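Local coordinates for DNA polymerase III, gamma subunit-related protein (PDB 2GNO) that probably binds DNA and is related to the AAA+ subunits of the bacterial DNA polymerase III complex, at residues Gly63-Asp66 / Ile67-Ile70; Arg164-Lys167 / Thr168-Ala172; Lys219-Ser222 / Lys223-Phe226. All coordinates share one frame; numbering follows the deposited sequence.

How the contacts relate
The three contacts are each local, at a helix start or a turn, and they follow one another along the chain. Contact 1 opens helix 64-74 in the P-loop NTPase-like part, contact 2 opens helix 166-189 in the lid, and contact 3 turns the chain into helix 225-235 of the C-terminal part. Their centres are about 30 Å apart for contacts 1 and 2 and about 33 Å apart for contacts 2 and 3. Contacts 1 and 3 lie on opposite sides of the chain's centre, about 50 Å between centres. Contact 2 lies beside a sodium ion and an unidentified ligand. Contact 3 borders a 2-ethoxyethanol molecule, which probably came from the crystallisation liquor.

Contact 1. Residues Gly63-Asp66 / Ile67-Ile70; sequences GIDD and IRTI
Ile-64 lies under one face of the Arg-68 guanidinium, one helical turn away. Ile-64 CD1 is 3.7 Å from Arg-68 NH2, and Ile-64 CG2 is 3.8 Å from Arg-68 NH1. Arg-68 CG lies beside the backbone N (chi1 -69°); the extended chain then crosses Ile-64 obliquely, and the guanidinium lies over its branches. This is the loose, outer side. Asp-65 OD1 is 4.5 Å from Arg-68 NH1, near but too far to pair as a salt bridge. With an alanine in place of Ile-64, the branches under the guanidinium are gone, and its face would probably lose this apolar support and be set freer to turn. The stretch is the first turn of helix 64-74, within the beta-alpha-beta unit of strands 52-55 and 84-88. Gly-63 is the N-cap. Gly-63 N donates to Asp-66 OD2 at 3.2 Å, the half of a capping box that needs no N-cap side chain. Asp-65 O accepts two bonds, from Thr-69 N at 3.1 Å and from Thr-69 OG1 at 3.2 Å, on opposite faces of its carbonyl plane. The tight side faces inward. Ile-67 packs there on Ala-98 and Phe-102, while Ile-70 reaches Val-86 and Val-88 of strand 84-88.

Contact 2. Residues Arg164-Lys167 / Thr168-Ala172; sequences RDFK and TALEA
Asp-165 and Ala-169 are joined by the first backbone bond of helix 166-189. Ala-169 N meets Asp-165 O at 2.9 Å, nearly in line with the carbonyl. Leu-170 N bonds to Phe-166 O at 2.8 Å, and Glu-171 N to Lys-167 O at 2.9 Å. Asp-165 is the N-cap, still outside helical torsions. Its CG is anti to the backbone N (chi1 -178°), which swings the carboxylate toward Thr-168, three residues on. Thr-168 OG1 is modelled 2.3 Å from Asp-165 OD2, too short for its details to be relied on; it is consistent with a side-chain hydrogen bond at the cap. Phe-166 and Leu-170 lie side by side and point the same way, with Phe-166 CE2 4.1 Å from Leu-170 CD2. The Phe-166 ring also meets Tyr-30 edge-to-face and packs against Phe-144. Glu-171 CG passes 3.4 Å from Lys-167 O, and Glu-171 OE2 accepts a bond from Leu-204 N. Asp-27 OD1, bonded to Phe-166 N, and Ser-29 OG, bonded to Asp-165 OD1 and Lys-167 N, anchor this helix start to the loop between strand 19-24 and helix 30-43. The arrangement is an N-capped helix start where the AAA+ lid meets the P-loop NTPase-like part.

Contact 3. Residues Lys219-Ser222 / Lys223-Phe226; sequences KVES and KEFF
Glu-224 lies against Val-220 and Glu-221, the residues that follow helix 203-219. Glu-224 CB sits 3.6 Å from Val-220 CG2, and the two side chains cross at about a right angle. Next along the chain, Glu-224 CG is 3.5 Å from Glu-221 CG and 3.2 Å from Glu-221 OE2. Beyond CG the chain bends at chi2 (-60°), and the two glutamates lie side by side, pointing the same way. Glu-224 CD is 4.1 Å from Glu-221 OE2. At the tip, Glu-224 OE2 stands 3.9 Å from Glu-221 OE2, with the carboxylate planes 39° apart. Two like charges this close would probably make one acid easier to protonate. Two backbone bonds close the turn, one of them weak. Glu-224 N bonds to Glu-221 O at 2.8 Å, coming from above the carbonyl plane. The weak bond joins Phe-225 N to Ser-222 O, and a water links that same oxygen to Phe-226 N. On the inner side, Val-220 CG1 is 3.9 Å from Phe-225 CD2. The Phe-225 ring also meets Phe-217 edge-to-face, while Arg-295 NH1 binds Val-220 O. Lys-219 and Val-220 help to line the 2-ethoxyethanol pocket. The arrangement is a short helix-to-helix connection at the protein surface, where helix 203-219 gives way to helix 225-235 in the C-terminal helical part.

Contact 1. Residues Gly63-Asp66 / Ile67-Ile70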
# COMPACT_ATOMS: atom_id res chain seq x y z
N GLY A 63 13.63 4.79 11.65
CA GLY A 63 14.82 5.22 12.35
C GLY A 63 15.48 4.24 13.30
O GLY A 63 14.97 3.15 13.55
N ILE A 64 16.63 4.66 13.82
CA ILE A 64 17.41 3.86 14.77
C ILE A 64 16.61 3.54 16.04
O ILE A 64 16.86 2.51 16.65
CB ILE A 64 18.82 4.50 15.09
CG1 ILE A 64 19.69 3.53 15.92
CG2 ILE A 64 18.70 5.86 15.78
CD1 ILE A 64 21.13 3.99 16.09
N ASP A 65 15.65 4.39 16.39
CA ASP A 65 14.80 4.18 17.55
C ASP A 65 13.93 2.93 17.28
O ASP A 65 13.73 2.13 18.19
CB ASP A 65 13.92 5.40 17.81
CG ASP A 65 13.30 5.42 19.21
OD1 ASP A 65 13.65 4.59 20.08
OD2 ASP A 65 12.47 6.32 19.46
N ASP A 66 13.40 2.80 16.05
CA ASP A 66 12.61 1.61 15.68
C ASP A 66 13.48 0.37 15.76
O ASP A 66 13.01 -0.68 16.15
CB ASP A 66 12.00 1.71 14.28
CG ASP A 66 10.98 2.82 14.15
OD1 ASP A 66 10.10 2.95 15.03
OD2 ASP A 66 11.04 3.55 13.14
N ILE A 67 14.77 0.49 15.41
CA ILE A 67 15.68 -0.65 15.49
C ILE A 67 15.96 -1.02 16.96
O ILE A 67 16.09 -2.19 17.28
CB ILE A 67 16.97 -0.42 14.69
CG1 ILE A 67 16.65 -0.09 13.21
CG2 ILE A 67 17.91 -1.63 14.78
CD1 ILE A 67 15.75 -1.05 12.47
N ARG A 68 16.03 -0.04 17.84
CA ARG A 68 16.22 -0.35 19.26
C ARG A 68 15.02 -1.14 19.76
O ARG A 68 15.21 -2.11 20.46
CB ARG A 68 16.44 0.89 20.10
CG ARG A 68 17.75 1.57 19.83
CD ARG A 68 18.00 2.66 20.82
NE ARG A 68 19.17 3.46 20.43
CZ ARG A 68 19.15 4.64 19.79
NH1 ARG A 68 18.01 5.26 19.45
NH2 ARG A 68 20.31 5.22 19.51
N THR A 69 13.81 -0.74 19.36
CA THR A 69 12.58 -1.43 19.74
C THR A 69 12.64 -2.88 19.35
O THR A 69 12.35 -3.74 20.16
CB THR A 69 11.33 -0.80 19.11
OG1 THR A 69 11.28 0.58 19.49
CG2 THR A 69 10.06 -1.51 19.64
N ILE A 70 13.04 -3.14 18.11
CA ILE A 70 13.17 -4.48 17.58
C ILE A 70 14.20 -5.29 18.39
O ILE A 70 13.93 -6.45 18.75
CB ILE A 70 13.63 -4.45 16.10
CG1 ILE A 70 12.57 -3.80 15.18
CG2 ILE A 70 13.91 -5.87 15.61
CD1 ILE A 70 13.05 -3.46 13.76

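Contact 2. Residues Arg164-Lys167 / Thr168-Ala172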
# COMPACT_ATOMS: atom_id res chain seq x y z
N ARG A 164 -3.36 -4.62 -8.98
CA ARG A 164 -2.05 -4.25 -8.42
C ARG A 164 -2.01 -4.05 -6.88
O ARG A 164 -0.92 -3.86 -6.35
CB ARG A 164 -1.47 -3.06 -9.20
CG ARG A 164 -2.21 -1.72 -9.09
CD ARG A 164 -1.65 -0.72 -10.12
NE ARG A 164 -2.22 0.63 -9.98
CZ ARG A 164 -1.70 1.65 -9.27
NH1 ARG A 164 -0.55 1.54 -8.59
NH2 ARG A 164 -2.35 2.82 -9.25
N ASP A 165 -3.15 -4.14 -6.18
CA ASP A 165 -3.27 -4.01 -4.72
C ASP A 165 -4.00 -5.28 -4.17
O ASP A 165 -5.23 -5.29 -4.03
CB ASP A 165 -4.02 -2.72 -4.39
CG ASP A 165 -4.15 -2.46 -2.90
OD1 ASP A 165 -3.59 -3.21 -2.08
OD2 ASP A 165 -4.83 -1.47 -2.54
N PHE A 166 -3.24 -6.33 -3.85
CA PHE A 166 -3.80 -7.60 -3.34
C PHE A 166 -4.81 -7.49 -2.22
O PHE A 166 -5.86 -8.12 -2.26
CB PHE A 166 -2.66 -8.56 -2.92
CG PHE A 166 -3.14 -9.80 -2.21
CD1 PHE A 166 -3.59 -10.90 -2.93
CD2 PHE A 166 -3.14 -9.86 -0.82
CE1 PHE A 166 -4.03 -12.05 -2.27
CE2 PHE A 166 -3.60 -11.01 -0.16
CZ PHE A 166 -4.04 -12.09 -0.88
N LYS A 167 -4.50 -6.67 -1.22
CA LYS A 167 -5.38 -6.52 -0.05
C LYS A 167 -6.72 -5.93 -0.39
O LYS A 167 -7.73 -6.33 0.17
CB LYS A 167 -4.71 -5.65 1.04
CG LYS A 167 -5.46 -5.71 2.37
CD LYS A 167 -4.84 -4.86 3.45
CE LYS A 167 -5.60 -5.04 4.77
NZ LYS A 167 -4.99 -4.25 5.87
N THR A 168 -6.72 -4.92 -1.27
CA THR A 168 -7.95 -4.26 -1.70
C THR A 168 -8.72 -5.26 -2.58
O THR A 168 -9.95 -5.37 -2.49
CB THR A 168 -7.60 -2.94 -2.42
OG1 THR A 168 -6.84 -2.13 -1.53
CG2 THR A 168 -8.84 -2.18 -2.81
N ALA A 169 -7.99 -6.00 -3.41
CA ALA A 169 -8.62 -7.06 -4.24
C ALA A 169 -9.26 -8.11 -3.32
O ALA A 169 -10.32 -8.63 -3.63
CB ALA A 169 -7.62 -7.70 -5.14
N LEU A 170 -8.60 -8.41 -2.19
CA LEU A 170 -9.13 -9.37 -1.21
C LEU A 170 -10.37 -8.80 -0.50
O LEU A 170 -11.31 -9.54 -0.28
CB LEU A 170 -8.04 -9.76 -0.18
CG LEU A 170 -8.41 -10.79 0.90
CD1 LEU A 170 -8.86 -12.08 0.27
CD2 LEU A 170 -7.23 -11.03 1.84
N GLU A 171 -10.38 -7.51 -0.12
CA GLU A 171 -11.59 -6.92 0.53
C GLU A 171 -12.78 -6.97 -0.44
O GLU A 171 -13.92 -7.12 -0.01
CB GLU A 171 -11.42 -5.44 0.90
CG GLU A 171 -10.35 -5.09 1.85
CD GLU A 171 -10.22 -3.59 1.99
OE1 GLU A 171 -11.09 -2.96 2.63
OE2 GLU A 171 -9.22 -3.03 1.49
N ALA A 172 -12.51 -6.77 -1.73
CA ALA A 172 -13.54 -6.82 -2.77
C ALA A 172 -14.07 -8.25 -2.85
O ALA A 172 -15.27 -8.46 -2.90
CB ALA A 172 -12.98 -6.36 -4.10

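Contact 3. Residues Lys219-Ser222 / Lys223-Phe226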
# COMPACT_ATOMS: atom_id res chain seq x y z
N LYS A 219 -18.65 15.12 -13.46
CA LYS A 219 -20.05 15.36 -13.79
C LYS A 219 -20.76 16.58 -13.22
O LYS A 219 -21.88 16.87 -13.65
CB LYS A 219 -20.88 14.14 -13.39
CG LYS A 219 -20.50 12.83 -14.06
CD LYS A 219 -20.61 12.85 -15.58
CE LYS A 219 -20.38 11.46 -16.15
NZ LYS A 219 -20.50 11.41 -17.63
N VAL A 220 -20.19 17.26 -12.23
CA VAL A 220 -20.86 18.44 -11.67
C VAL A 220 -21.15 19.45 -12.79
O VAL A 220 -20.37 19.57 -13.71
CB VAL A 220 -20.02 19.12 -10.57
CG1 VAL A 220 -18.63 19.59 -11.07
CG2 VAL A 220 -20.78 20.27 -9.94
N GLU A 221 -22.28 20.14 -12.73
CA GLU A 221 -22.61 21.11 -13.77
C GLU A 221 -21.53 22.20 -13.79
O GLU A 221 -20.97 22.58 -12.75
CB GLU A 221 -24.03 21.64 -13.63
CG GLU A 221 -24.27 22.51 -12.43
CD GLU A 221 -25.74 22.84 -12.23
OE1 GLU A 221 -26.55 22.65 -13.16
OE2 GLU A 221 -26.07 23.31 -11.13
N SER A 222 -21.21 22.66 -14.99
CA SER A 222 -20.15 23.66 -15.24
C SER A 222 -20.15 24.84 -14.25
O SER A 222 -19.12 25.18 -13.66
CB SER A 222 -20.22 24.06 -16.72
OG SER A 222 -19.12 24.82 -17.14
N LYS A 223 -21.33 25.41 -14.04
CA LYS A 223 -21.54 26.52 -13.11
C LYS A 223 -21.12 26.23 -11.66
O LYS A 223 -20.72 27.15 -10.95
CB LYS A 223 -23.03 26.91 -13.11
CG LYS A 223 -23.47 28.00 -12.12
CD LYS A 223 -24.96 28.26 -12.21
CE LYS A 223 -25.42 29.26 -11.17
NZ LYS A 223 -26.84 29.63 -11.37
N GLU A 224 -21.20 24.96 -11.24
CA GLU A 224 -20.91 24.54 -9.86
C GLU A 224 -19.56 23.85 -9.64
O GLU A 224 -19.27 23.49 -8.52
CB GLU A 224 -22.05 23.63 -9.33
CG GLU A 224 -23.48 24.21 -9.44
CD GLU A 224 -23.69 25.51 -8.67
OE1 GLU A 224 -22.90 25.83 -7.76
OE2 GLU A 224 -24.69 26.22 -8.98
N PHE A 225 -18.73 23.71 -10.67
CA PHE A 225 -17.43 23.07 -10.51
C PHE A 225 -16.55 23.70 -9.42
O PHE A 225 -16.02 22.98 -8.58
CB PHE A 225 -16.63 23.06 -11.81
CG PHE A 225 -15.28 22.41 -11.69
CD1 PHE A 225 -14.15 23.15 -11.32
CD2 PHE A 225 -15.13 21.06 -11.95
CE1 PHE A 225 -12.92 22.54 -11.20
CE2 PHE A 225 -13.90 20.45 -11.86
CZ PHE A 225 -12.79 21.18 -11.49
N PHE A 226 -16.33 25.02 -9.48
CA PHE A 226 -15.50 25.67 -8.47
C PHE A 226 -16.09 25.74 -7.09
O PHE A 226 -15.35 25.90 -6.13
CB PHE A 226 -14.90 27.02 -8.93
CG PHE A 226 -13.70 26.84 -9.82
CD1 PHE A 226 -12.48 26.49 -9.26
CD2 PHE A 226 -13.79 26.97 -11.18
CE1 PHE A 226 -11.37 26.28 -10.06
CE2 PHE A 226 -12.68 26.78 -11.98
CZ PHE A 226 -11.47 26.43 -11.42
O HOH W 1 -17.57 26.68 -11.82